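Local coordinates for protein short-chain dehydrogenase/reductase SDR (Paraburkholderia phymatum, PDB 5VA8) that binds NADP in a Rossmann-type fold and, as a short-chain dehydrogenase/reductase, probably catalyses an NADP(H)-dependent oxidation or reduction, at residues 44-47 with 51-54; 54-59 with 65-70; 150-155 with 261-266; 220-223 with 229-232. All coordinates share one frame; numbering follows the deposited sequence.

Contact 1 (44-47 with 51-54); sequences IVAR and TLDA. With NAP (NADP nicotinamide-adenine-dinucleotide phosphate), chain E.
L52, on the first full turn of helix 49-63, drives its CD1 methyl against the end of strand 41-46, where I44 and A46 turn their side chains toward the helix. The apolar part of the contact gathers on that one methyl: L52 CD1 lies 3.8 Å from I44 CG1, and A46 CB approaches L52 CD1 to 4.1 Å. The side chains of I44 and L52 run past each other in opposite directions. With CG anti to the backbone N (chi1 172°), L52 reaches down to the strand, and CD1 also rests 3.7 Å from the carbonyl oxygen I44 O. A leucine suits this corner because the rest of its branched end packs on A69 and A71 of strand 67-71, while the small A46 lets the adenine come close, with A46 CA 3.4 Å from N3A of NADP.

The polar part belongs to R47, just past the strand. Its backbone N donates to phosphate oxygen O1X of NADP at 2.8 Å, and R47 NE meets the same O1X at 2.7 Å on a nearly straight path (165°). R47 NH2 takes the neighbouring oxygen O2X at 2.9 Å, so the 2'-phosphate lies at the guanidinium edge, in its plane, while one guanidinium face covers adenine N7A. A bend at chi3 folds the chain back over the base. T48 and S24 also bind the cofactor by hydrogen bonds. An arginine directly after the second strand of a Rossmann fold is a common way for NADP-preferring short-chain dehydrogenases to recognise the 2'-phosphate.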
loop_
_atom_site.group_PDB
_atom_site.type_symbol
_atom_site.label_atom_id
_atom_site.label_comp_id
_atom_site.label_asym_id
_atom_site.label_seq_id
_atom_site.Cartn_x
_atom_site.Cartn_y
_atom_site.Cartn_z
ATOM N N ILE A 44 9.344 -7.251 32.407
ATOM C CA ILE A 44 7.956 -7.344 31.961
ATOM C C ILE A 44 7.102 -6.412 32.810
ATOM O O ILE A 44 7.311 -6.274 34.023
ATOM C CB ILE A 44 7.405 -8.786 31.983
ATOM C CG1 ILE A 44 7.493 -9.428 33.365
ATOM C CG2 ILE A 44 8.145 -9.658 30.959
ATOM C CD1 ILE A 44 6.785 -10.792 33.412
ATOM N N VAL A 45 6.145 -5.764 32.153
ATOM C CA VAL A 45 5.313 -4.724 32.749
ATOM C C VAL A 45 3.853 -5.135 32.627
ATOM O O VAL A 45 3.405 -5.535 31.544
ATOM C CB VAL A 45 5.540 -3.366 32.058
ATOM C CG1 VAL A 45 4.628 -2.322 32.656
ATOM C CG2 VAL A 45 7.013 -2.925 32.178
ATOM N N ALA A 46 3.110 -5.035 33.730
ATOM C CA ALA A 46 1.662 -5.200 33.696
ATOM C C ALA A 46 1.079 -4.509 34.920
ATOM O O ALA A 46 1.796 -4.206 35.873
ATOM C CB ALA A 46 1.249 -6.678 33.659
ATOM N N ARG A 47 -0.234 -4.279 34.892
ATOM C CA ARG A 47 -0.860 -3.537 35.982
ATOM C C ARG A 47 -1.113 -4.410 37.204
ATOM O O ARG A 47 -0.929 -3.953 38.339
ATOM C CB ARG A 47 -2.164 -2.903 35.504
ATOM C CG ARG A 47 -1.941 -1.820 34.442
ATOM C CD ARG A 47 -3.243 -1.436 33.752
ATOM N NE ARG A 47 -3.839 -2.582 33.067
ATOM C CZ ARG A 47 -4.932 -2.509 32.314
ATOM N NH1 ARG A 47 -5.540 -1.343 32.134
ATOM N NH2 ARG A 47 -5.422 -3.600 31.741
ATOM N N THR A 51 -0.911 -11.846 38.365
ATOM C CA THR A 51 -0.504 -12.544 37.154
ATOM C C THR A 51 0.891 -12.120 36.719
ATOM O O THR A 51 1.643 -12.935 36.170
ATOM C CB THR A 51 -1.522 -12.302 36.034
ATOM O OG1 THR A 51 -2.812 -12.768 36.455
ATOM C CG2 THR A 51 -1.128 -13.064 34.779
ATOM N N LEU A 52 1.258 -10.864 36.984
ATOM C CA LEU A 52 2.601 -10.392 36.656
ATOM C C LEU A 52 3.666 -11.217 37.371
ATOM O O LEU A 52 4.637 -11.672 36.754
ATOM C CB LEU A 52 2.729 -8.913 37.023
ATOM C CG LEU A 52 4.133 -8.328 36.909
ATOM C CD1 LEU A 52 4.569 -8.248 35.451
ATOM C CD2 LEU A 52 4.178 -6.948 37.576
ATOM N N ASP A 53 3.510 -11.398 38.685
ATOM C CA ASP A 53 4.507 -12.133 39.459
ATOM C C ASP A 53 4.570 -13.590 39.033
ATOM O O ASP A 53 5.647 -14.196 39.020
ATOM C CB ASP A 53 4.185 -12.041 40.953
ATOM C CG ASP A 53 4.295 -10.631 41.493
ATOM O OD1 ASP A 53 4.840 -9.760 40.786
ATOM O OD2 ASP A 53 3.835 -10.406 42.636
ATOM N N ALA A 54 3.426 -14.174 38.688
ATOM C CA ALA A 54 3.410 -15.579 38.295
ATOM C C ALA A 54 4.107 -15.777 36.954
ATOM O O ALA A 54 4.932 -16.686 36.792
ATOM C CB ALA A 54 1.969 -16.084 38.242
HETATM P PA NAP E . -4.260 -9.867 26.683
HETATM O O1A NAP E . -4.132 -11.326 26.508
HETATM O O2A NAP E . -5.483 -9.392 27.439
HETATM O O5B NAP E . -2.922 -9.376 27.416
HETATM C C5B NAP E . -2.769 -7.981 27.719
HETATM C C4B NAP E . -1.602 -7.857 28.658
HETATM O O4B NAP E . -1.246 -6.463 28.771
HETATM C C3B NAP E . -1.865 -8.326 30.089
HETATM O O3B NAP E . -0.653 -8.798 30.662
HETATM C C2B NAP E . -2.316 -7.034 30.764
HETATM O O2B NAP E . -2.195 -7.177 32.197
HETATM C C1B NAP E . -1.339 -6.049 30.119
HETATM N N9A NAP E . -1.789 -4.660 30.112
HETATM C C8A NAP E . -2.922 -4.169 29.520
HETATM N N7A NAP E . -3.029 -2.862 29.572
HETATM C C5A NAP E . -1.889 -2.466 30.256
HETATM C C6A NAP E . -1.414 -1.201 30.656
HETATM N N6A NAP E . -2.055 -0.053 30.407
HETATM N N1A NAP E . -0.248 -1.152 31.338
HETATM C C2A NAP E . 0.398 -2.300 31.584
HETATM N N3A NAP E . 0.047 -3.549 31.258
HETATM C C4A NAP E . -1.115 -3.563 30.596
HETATM O O3 NAP E . -4.261 -9.118 25.270
HETATM P PN NAP E . -3.557 -9.439 23.867
HETATM O O1N NAP E . -2.194 -9.953 24.103
HETATM O O2N NAP E . -4.502 -10.243 23.064
HETATM O O5D NAP E . -3.499 -7.964 23.258
HETATM C C5D NAP E . -2.299 -7.167 23.329
HETATM C C4D NAP E . -2.522 -5.987 22.416
HETATM O O4D NAP E . -2.654 -6.467 21.057
HETATM C C3D NAP E . -3.785 -5.163 22.694
HETATM O O3D NAP E . -3.556 -3.781 22.418
HETATM C C2D NAP E . -4.779 -5.736 21.690
HETATM O O2D NAP E . -5.844 -4.857 21.346
HETATM C C1D NAP E . -3.834 -5.953 20.512
HETATM N N1N NAP E . -4.336 -6.917 19.502
HETATM C C2N NAP E . -4.786 -8.124 19.885
HETATM C C3N NAP E . -5.194 -9.037 18.937
HETATM C C7N NAP E . -5.699 -10.416 19.233
HETATM O O7N NAP E . -6.435 -10.980 18.400
HETATM N N7N NAP E . -5.454 -10.932 20.434
HETATM C C4N NAP E . -5.052 -8.700 17.592
HETATM C C5N NAP E . -4.598 -7.442 17.235
HETATM C C6N NAP E . -4.258 -6.552 18.209
HETATM P P2B NAP E . -2.968 -6.186 33.208
HETATM O O1X NAP E . -2.309 -4.853 33.079
HETATM O O2X NAP E . -4.440 -6.152 32.792
HETATM O O3X NAP E . -2.774 -6.849 34.586
#

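Contact 2 (54-59 with 65-70); sequences ATAAAI and VDVQAV
A56 and I59, one turn apart on helix 49-63, meet V67 of strand 67-71 almost entirely through methyl groups. The two branches of V67 divide the work: V67 CG1 touches A56 CB at 3.9 Å, and V67 CG2 touches I59 CG2 at 3.7 Å. A chi1 of -179° splays the two methyls of V67 toward these two helix residues. The side chains of I59 and V67 cross at about a right angle, and I59 makes the contact with its branch methyl CG2, which its chi1 of -65° places opposite the backbone N. Two residues along the strand, A69 completes the inner shell, its CB 4.0 Å from A56 CB. Alanine suits both of these places because a lone methyl allows close approach, whereas the beta-branched valine fits an extended strand and fills the space between two helix positions.

Beyond these methyls, I59 leans on A32 and A36 of helix 26-37, and A56 also packs on I44 of strand 41-46. Hydrogen bonds of Q68 with V42 and I44 help hold strand 67-71 beside strand 41-46. Helix segment 54-59 and strand segment 67-70 run almost exactly antiparallel, at 174°, with axes 8.4 Å apart; this is the return leg of a beta-alpha-beta crossover, strand 67-71 running parallel to strand 41-46. No hydrogen bond links the two segments, so their own attachment rests on buried hydrocarbon and its fit, while R60, next on the helix, adds a polar tie just beyond them by bonding V67 O.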
loop_
_atom_site.group_PDB
_atom_site.type_symbol
_atom_site.label_atom_id
_atom_site.label_comp_id
_atom_site.label_asym_id
_atom_site.label_seq_id
_atom_site.Cartn_x
_atom_site.Cartn_y
_atom_site.Cartn_z
ATOM N N ALA A 54 3.426 -14.174 38.688
ATOM C CA ALA A 54 3.410 -15.579 38.295
ATOM C C ALA A 54 4.107 -15.777 36.954
ATOM O O ALA A 54 4.932 -16.686 36.792
ATOM C CB ALA A 54 1.969 -16.084 38.242
ATOM N N THR A 55 3.799 -14.921 35.980
ATOM C CA THR A 55 4.480 -15.009 34.693
ATOM C C THR A 55 5.976 -14.754 34.844
ATOM O O THR A 55 6.793 -15.417 34.193
ATOM C CB THR A 55 3.847 -14.029 33.708
ATOM O OG1 THR A 55 2.507 -14.460 33.436
ATOM C CG2 THR A 55 4.634 -13.971 32.399
ATOM N N ALA A 56 6.359 -13.801 35.702
ATOM C CA ALA A 56 7.784 -13.570 35.920
ATOM C C ALA A 56 8.461 -14.825 36.466
ATOM O O ALA A 56 9.535 -15.214 35.990
ATOM C CB ALA A 56 7.995 -12.382 36.859
ATOM N N ALA A 57 7.828 -15.491 37.436
ATOM C CA ALA A 57 8.402 -16.716 37.986
ATOM C C ALA A 57 8.502 -17.803 36.925
ATOM O O ALA A 57 9.492 -18.541 36.875
ATOM C CB ALA A 57 7.573 -17.206 39.172
ATOM N N ALA A 58 7.488 -17.912 36.065
ATOM C CA ALA A 58 7.522 -18.920 35.010
ATOM C C ALA A 58 8.686 -18.686 34.054
ATOM O O ALA A 58 9.388 -19.631 33.682
ATOM C CB ALA A 58 6.196 -18.929 34.249
ATOM N N ILE A 59 8.902 -17.436 33.635
ATOM C CA ILE A 59 9.973 -17.161 32.678
ATOM C C ILE A 59 11.337 -17.409 33.317
ATOM O O ILE A 59 12.245 -17.957 32.677
ATOM C CB ILE A 59 9.838 -15.725 32.136
ATOM C CG1 ILE A 59 8.544 -15.592 31.333
ATOM C CG2 ILE A 59 11.037 -15.355 31.259
ATOM C CD1 ILE A 59 8.248 -14.155 30.875
ATOM N N VAL A 65 17.147 -16.604 32.685
ATOM C CA VAL A 65 17.646 -15.260 32.493
ATOM C C VAL A 65 17.190 -14.408 33.672
ATOM O O VAL A 65 16.393 -14.836 34.505
ATOM C CB VAL A 65 17.157 -14.645 31.155
ATOM C CG1 VAL A 65 17.525 -15.545 29.980
ATOM C CG2 VAL A 65 15.656 -14.428 31.204
ATOM N N ASP A 66 17.690 -13.178 33.734
ATOM C CA ASP A 66 17.193 -12.221 34.712
ATOM C C ASP A 66 15.826 -11.709 34.284
ATOM O O ASP A 66 15.661 -11.223 33.162
ATOM C CB ASP A 66 18.159 -11.047 34.856
ATOM C CG ASP A 66 19.483 -11.450 35.471
ATOM O OD1 ASP A 66 19.512 -12.418 36.263
ATOM O OD2 ASP A 66 20.498 -10.793 35.162
ATOM N N VAL A 67 14.847 -11.797 35.182
ATOM C CA VAL A 67 13.505 -11.298 34.915
ATOM C C VAL A 67 13.145 -10.265 35.971
ATOM O O VAL A 67 13.172 -10.557 37.174
ATOM C CB VAL A 67 12.463 -12.425 34.892
ATOM C CG1 VAL A 67 11.080 -11.848 34.594
ATOM C CG2 VAL A 67 12.848 -13.475 33.862
ATOM N N GLN A 68 12.808 -9.067 35.522
ATOM C CA GLN A 68 12.276 -8.028 36.389
ATOM C C GLN A 68 10.799 -7.838 36.091
ATOM O O GLN A 68 10.374 -7.911 34.937
ATOM C CB GLN A 68 13.019 -6.714 36.190
ATOM C CG GLN A 68 14.474 -6.836 36.543
ATOM C CD GLN A 68 15.207 -5.523 36.464
ATOM O OE1 GLN A 68 16.033 -5.213 37.323
ATOM N NE2 GLN A 68 14.921 -4.739 35.427
ATOM N N ALA A 69 10.018 -7.623 37.140
ATOM C CA ALA A 69 8.588 -7.395 37.009
ATOM C C ALA A 69 8.284 -6.006 37.539
ATOM O O ALA A 69 8.684 -5.669 38.658
ATOM C CB ALA A 69 7.786 -8.453 37.775
ATOM N N VAL A 70 7.602 -5.197 36.733
ATOM C CA VAL A 70 7.188 -3.857 37.144
ATOM C C VAL A 70 5.671 -3.805 37.087
ATOM O O VAL A 70 5.088 -3.986 36.011
ATOM C CB VAL A 70 7.792 -2.769 36.245
ATOM C CG1 VAL A 70 7.314 -1.391 36.696
ATOM C CG2 VAL A 70 9.300 -2.846 36.260
#

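Contact 3 (150-155 with 261-266); sequences SVKAPI and GAYPGT. With TCE (3,3',3''-phosphanetriyltripropanoic acid), chain F.
The loop that follows strand 141-146 and lines the pocket of the bound phosphine tricarboxylate meets the C-terminal tail here, with K152 and A153 receiving the ring of Y263. K152 lies across one face: K152 CB stands 4.0 Å from the ring centroid, 15° off its normal, a CH-pi contact. Bends at chi2 and chi3 (both -68°) curl the lysine chain across the ring toward its far rim, bringing K152 CE to 3.7 Å from Y263 CE2. A153 comes from the edge, near the ring plane, with its CB 3.8 Å from Y263 CD1. The opposite face is covered by the tail itself, G265 N lying 3.4 Å above the plane over the ring centre, where a glycine leaves room for the tyrosine.

In this Rossmann-fold enzyme the tail after the last strand, 255-258, serves as an assembly surface: Y263 packs on Y263 of the second subunit, and Y263 O accepts a hydrogen bond from R177 of the third. The lysine and tyrosine ends both turn to the chain terminus, K152 NZ in a salt bridge with the C-terminal carboxylate of Y267 and Y263 OH hydrogen-bonded to Y267 O. A water donates to K152 O at 2.8 Å and, weakly, to Y263 OH. Farther along the loop, I155 CD1 reaches the ligand carbon C2 at 3.8 Å.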
loop_
_atom_site.group_PDB
_atom_site.type_symbol
_atom_site.label_atom_id
_atom_site.label_comp_id
_atom_site.label_asym_id
_atom_site.label_seq_id
_atom_site.Cartn_x
_atom_site.Cartn_y
_atom_site.Cartn_z
ATOM N N SER A 150 -5.757 -3.633 12.044
ATOM C CA SER A 150 -6.609 -2.460 11.836
ATOM C C SER A 150 -5.914 -1.344 11.058
ATOM O O SER A 150 -6.604 -0.486 10.493
ATOM C CB SER A 150 -7.081 -1.907 13.185
ATOM O OG SER A 150 -5.980 -1.288 13.863
ATOM N N VAL A 151 -4.573 -1.315 11.021
ATOM C CA VAL A 151 -3.891 -0.287 10.246
ATOM C C VAL A 151 -3.832 -0.632 8.760
ATOM O O VAL A 151 -3.602 0.265 7.940
ATOM C CB VAL A 151 -2.469 -0.029 10.775
ATOM C CG1 VAL A 151 -2.486 0.225 12.286
ATOM C CG2 VAL A 151 -1.555 -1.168 10.448
ATOM N N LYS A 152 -4.072 -1.900 8.392
ATOM C CA LYS A 152 -4.121 -2.317 6.990
ATOM C C LYS A 152 -5.543 -2.309 6.447
ATOM O O LYS A 152 -5.766 -1.980 5.278
ATOM C CB LYS A 152 -3.529 -3.726 6.814
ATOM C CG LYS A 152 -2.065 -3.884 7.211
ATOM C CD LYS A 152 -1.140 -3.134 6.278
ATOM C CE LYS A 152 -1.112 -3.762 4.874
ATOM N NZ LYS A 152 -0.125 -3.029 4.013
ATOM N N ALA A 153 -6.513 -2.682 7.274
ATOM C CA ALA A 153 -7.913 -2.674 6.889
ATOM C C ALA A 153 -8.707 -2.363 8.144
ATOM O O ALA A 153 -8.540 -3.045 9.165
ATOM C CB ALA A 153 -8.340 -4.013 6.282
ATOM N N PRO A 154 -9.561 -1.340 8.123
ATOM C CA PRO A 154 -10.261 -0.957 9.350
ATOM C C PRO A 154 -11.152 -2.078 9.852
ATOM O O PRO A 154 -11.791 -2.793 9.074
ATOM C CB PRO A 154 -11.084 0.264 8.923
ATOM C CG PRO A 154 -11.276 0.081 7.429
ATOM C CD PRO A 154 -9.965 -0.510 6.974
ATOM N N ILE A 155 -11.189 -2.223 11.169
ATOM C CA ILE A 155 -12.053 -3.193 11.821
ATOM C C ILE A 155 -13.334 -2.468 12.201
ATOM O O ILE A 155 -13.280 -1.392 12.806
ATOM C CB ILE A 155 -11.355 -3.798 13.049
ATOM C CG1 ILE A 155 -10.106 -4.576 12.620
ATOM C CG2 ILE A 155 -12.317 -4.674 13.853
ATOM C CD1 ILE A 155 -9.281 -5.087 13.776
ATOM N N GLY A 261 -3.316 -14.780 6.378
ATOM C CA GLY A 261 -3.807 -14.369 5.077
ATOM C C GLY A 261 -5.153 -13.682 5.080
ATOM O O GLY A 261 -5.713 -13.446 4.002
ATOM N N ALA A 262 -5.687 -13.342 6.258
ATOM C CA ALA A 262 -7.051 -12.826 6.350
ATOM C C ALA A 262 -7.209 -11.488 5.633
ATOM O O ALA A 262 -8.240 -11.242 4.991
ATOM C CB ALA A 262 -7.444 -12.695 7.818
ATOM N N TYR A 263 -6.224 -10.602 5.755
ATOM C CA TYR A 263 -6.252 -9.356 4.998
ATOM C C TYR A 263 -6.118 -9.670 3.517
ATOM O O TYR A 263 -5.177 -10.363 3.127
ATOM C CB TYR A 263 -5.114 -8.440 5.448
ATOM C CG TYR A 263 -4.834 -7.240 4.566
ATOM C CD1 TYR A 263 -5.721 -6.176 4.491
ATOM C CD2 TYR A 263 -3.653 -7.163 3.836
ATOM C CE1 TYR A 263 -5.433 -5.062 3.695
ATOM C CE2 TYR A 263 -3.362 -6.066 3.056
ATOM C CZ TYR A 263 -4.249 -5.024 2.989
ATOM O OH TYR A 263 -3.936 -3.941 2.198
ATOM N N PRO A 264 -7.024 -9.189 2.667
ATOM C CA PRO A 264 -7.030 -9.607 1.261
ATOM C C PRO A 264 -6.143 -8.796 0.334
ATOM O O PRO A 264 -6.046 -9.148 -0.844
ATOM C CB PRO A 264 -8.497 -9.419 0.876
ATOM C CG PRO A 264 -8.916 -8.256 1.673
ATOM C CD PRO A 264 -8.226 -8.408 3.005
ATOM N N GLY A 265 -5.505 -7.732 0.811
ATOM C CA GLY A 265 -4.750 -6.867 -0.078
ATOM C C GLY A 265 -3.425 -7.481 -0.511
ATOM O O GLY A 265 -2.720 -8.126 0.266
ATOM N N THR A 266 -3.091 -7.250 -1.780
ATOM C CA THR A 266 -1.838 -7.753 -2.336
ATOM C C THR A 266 -0.640 -7.272 -1.530
ATOM O O THR A 266 0.311 -8.030 -1.302
ATOM C CB THR A 266 -1.738 -7.307 -3.794
ATOM O OG1 THR A 266 -2.906 -7.765 -4.498
ATOM C CG2 THR A 266 -0.470 -7.858 -4.472
HETATM O O16 TCE F . -7.278 -2.885 18.954
HETATM C C14 TCE F . -7.255 -3.752 18.037
HETATM O O15 TCE F . -7.086 -3.408 16.844
HETATM C C5 TCE F . -7.461 -5.225 18.386
HETATM C C2 TCE F . -7.726 -5.991 17.094
HETATM P P TCE F . -7.687 -7.813 17.451
HETATM C C3 TCE F . -8.574 -8.218 19.014
HETATM C C6 TCE F . -10.020 -7.876 18.680
HETATM C C8 TCE F . -10.831 -8.054 19.946
HETATM O O10 TCE F . -11.859 -8.768 19.893
HETATM O O9 TCE F . -10.467 -7.501 21.021
HETATM C C1 TCE F . -8.384 -8.719 16.007
HETATM C C4 TCE F . -7.518 -8.384 14.797
HETATM C C11 TCE F . -8.143 -9.065 13.593
HETATM O O12 TCE F . -7.589 -9.017 12.462
HETATM O O13 TCE F . -9.227 -9.686 13.754
HETATM O O HOH W 1 -4.053 -0.849 3.346
#

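Contact 4 (220-223 with 229-232); sequences QRMA and RFGT. With TCE (3,3',3''-phosphanetriyltripropanoic acid), chain F.
The backbone comes closest between M222, near the end of helix 214-222, and R229 in the loop leading to helix 233-243, whose CA atoms are 5.2 Å apart. Across this gap M222 sets its CG over one face of the F230 ring, a CH-pi contact. M222 CG stands 3.8 Å from the ring centroid, 27° off the normal, and approaches nearest the rim, 3.4 Å from F230 CE1. Its sulfur follows at 4.8 Å from the F230 centroid, a Met-aromatic contact. The chain is extended beyond CG, carrying M222 SD onward until it also meets R229 CA at 3.9 Å. A flexible, polarisable methionine suits this place, for it can cross an aromatic face and still touch the backbone beside it.

R221 divides its side chain between two tasks. Its aliphatic CG rests 3.9 Å from F230 CE1, the arginine and phenylalanine crossing at about a right angle; the bend at chi2 (63°) then turns the guanidinium toward the bound phosphine tricarboxylate. There R221 NH2 donates to the ligand carboxylate oxygen O13 at 2.9 Å, with that carboxylate at the guanidinium edge. F230 is further enclosed by I193, I199 and I225. R229 sends its guanidinium elsewhere: NH1 bonds F230 O and forms a salt bridge with E235, and T232 supplies the N-cap of helix 233-243. The contact thus divides its chemistry, with apolar and sulfur-aromatic packing joining helix to loop while R221 offers a positive charge to the pocket, where together with R165 it would suit an anionic ligand.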
loop_
_atom_site.group_PDB
_atom_site.type_symbol
_atom_site.label_atom_id
_atom_site.label_comp_id
_atom_site.label_asym_id
_atom_site.label_seq_id
_atom_site.Cartn_x
_atom_site.Cartn_y
_atom_site.Cartn_z
ATOM N N GLN A 220 -16.955 -20.429 13.374
ATOM C CA GLN A 220 -17.387 -19.746 12.161
ATOM C C GLN A 220 -16.385 -18.682 11.741
ATOM O O GLN A 220 -16.134 -18.493 10.545
ATOM C CB GLN A 220 -18.776 -19.143 12.370
ATOM C CG GLN A 220 -19.845 -20.207 12.553
ATOM C CD GLN A 220 -21.229 -19.626 12.763
ATOM O OE1 GLN A 220 -21.443 -18.419 12.616
ATOM N NE2 GLN A 220 -22.178 -20.483 13.120
ATOM N N ARG A 221 -15.785 -17.987 12.710
ATOM C CA ARG A 221 -14.765 -16.998 12.378
ATOM C C ARG A 221 -13.517 -17.658 11.802
ATOM O O ARG A 221 -12.950 -17.165 10.820
ATOM C CB ARG A 221 -14.415 -16.177 13.614
ATOM C CG ARG A 221 -13.239 -15.247 13.409
ATOM C CD ARG A 221 -13.517 -14.196 12.344
ATOM N NE ARG A 221 -12.313 -13.410 12.085
ATOM C CZ ARG A 221 -11.900 -12.410 12.858
ATOM N NH1 ARG A 221 -12.602 -12.060 13.933
ATOM N NH2 ARG A 221 -10.787 -11.757 12.559
ATOM N N MET A 222 -13.064 -18.760 12.413
ATOM C CA MET A 222 -11.921 -19.504 11.883
ATOM C C MET A 222 -12.128 -19.889 10.427
ATOM O O MET A 222 -11.188 -19.857 9.623
ATOM C CB MET A 222 -11.686 -20.778 12.694
ATOM C CG MET A 222 -10.927 -20.632 13.977
ATOM S SD MET A 222 -10.250 -22.228 14.479
ATOM C CE MET A 222 -10.171 -21.999 16.255
ATOM N N ALA A 223 -13.348 -20.296 10.079
ATOM C CA ALA A 223 -13.622 -20.798 8.739
ATOM C C ALA A 223 -13.433 -19.732 7.674
ATOM O O ALA A 223 -13.299 -20.070 6.493
ATOM C CB ALA A 223 -15.045 -21.356 8.672
ATOM N N ARG A 229 -7.287 -21.071 11.193
ATOM C CA ARG A 229 -7.031 -21.137 12.623
ATOM C C ARG A 229 -6.780 -19.722 13.117
ATOM O O ARG A 229 -6.629 -18.790 12.324
ATOM C CB ARG A 229 -5.839 -22.049 12.942
ATOM C CG ARG A 229 -4.503 -21.580 12.323
ATOM C CD ARG A 229 -3.379 -22.447 12.855
ATOM N NE ARG A 229 -2.039 -22.134 12.357
ATOM C CZ ARG A 229 -1.214 -21.247 12.910
ATOM N NH1 ARG A 229 -1.610 -20.526 13.957
ATOM N NH2 ARG A 229 0.005 -21.058 12.404
ATOM N N PHE A 230 -6.737 -19.569 14.441
ATOM C CA PHE A 230 -6.256 -18.341 15.066
ATOM C C PHE A 230 -4.746 -18.423 15.280
ATOM O O PHE A 230 -4.156 -19.507 15.299
ATOM C CB PHE A 230 -6.940 -18.094 16.418
ATOM C CG PHE A 230 -8.441 -17.931 16.341
ATOM C CD1 PHE A 230 -9.067 -17.564 15.158
ATOM C CD2 PHE A 230 -9.223 -18.134 17.474
ATOM C CE1 PHE A 230 -10.452 -17.412 15.105
ATOM C CE2 PHE A 230 -10.620 -17.988 17.427
ATOM C CZ PHE A 230 -11.227 -17.624 16.241
ATOM N N GLY A 231 -4.122 -17.254 15.454
ATOM C CA GLY A 231 -2.709 -17.219 15.768
ATOM C C GLY A 231 -2.427 -17.586 17.220
ATOM O O GLY A 231 -3.279 -17.470 18.103
ATOM N N THR A 232 -1.183 -18.042 17.474
ATOM C CA THR A 232 -0.774 -18.379 18.836
ATOM C C THR A 232 0.167 -17.316 19.386
ATOM O O THR A 232 0.986 -16.774 18.637
ATOM C CB THR A 232 -0.062 -19.740 18.902
ATOM O OG1 THR A 232 1.221 -19.648 18.258
ATOM C CG2 THR A 232 -0.886 -20.815 18.226
HETATM O O16 TCE F . -7.278 -2.885 18.954
HETATM C C14 TCE F . -7.255 -3.752 18.037
HETATM O O15 TCE F . -7.086 -3.408 16.844
HETATM C C5 TCE F . -7.461 -5.225 18.386
HETATM C C2 TCE F . -7.726 -5.991 17.094
HETATM P P TCE F . -7.687 -7.813 17.451
HETATM C C3 TCE F . -8.574 -8.218 19.014
HETATM C C6 TCE F . -10.020 -7.876 18.680
HETATM C C8 TCE F . -10.831 -8.054 19.946
HETATM O O10 TCE F . -11.859 -8.768 19.893
HETATM O O9 TCE F . -10.467 -7.501 21.021
HETATM C C1 TCE F . -8.384 -8.719 16.007
HETATM C C4 TCE F . -7.518 -8.384 14.797
HETATM C C11 TCE F . -8.143 -9.065 13.593
HETATM O O12 TCE F . -7.589 -9.017 12.462
HETATM O O13 TCE F . -9.227 -9.686 13.754
#

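In the fold
Contacts 1 and 2 follow each other along the chain and share A54 of helix 49-63; their centres are 8 Å apart, and strands 41-46 and 67-71 lie side by side in the parallel sheet. Contact 1 receives the adenine end of NADP, and contact 2 seats the same helix on the outermost strand. Contacts 3 and 4 have centres 15 Å apart and both border the phosphine tricarboxylate pocket; contact 4 falls in sequence between the two segments of contact 3. Centres of contacts 1 and 3 are about 31 Å apart, on opposite sides of the chain's centre. The cofactor extends from contact 1 toward the pocket, where contacts 3 and 4 also touch the third subunit.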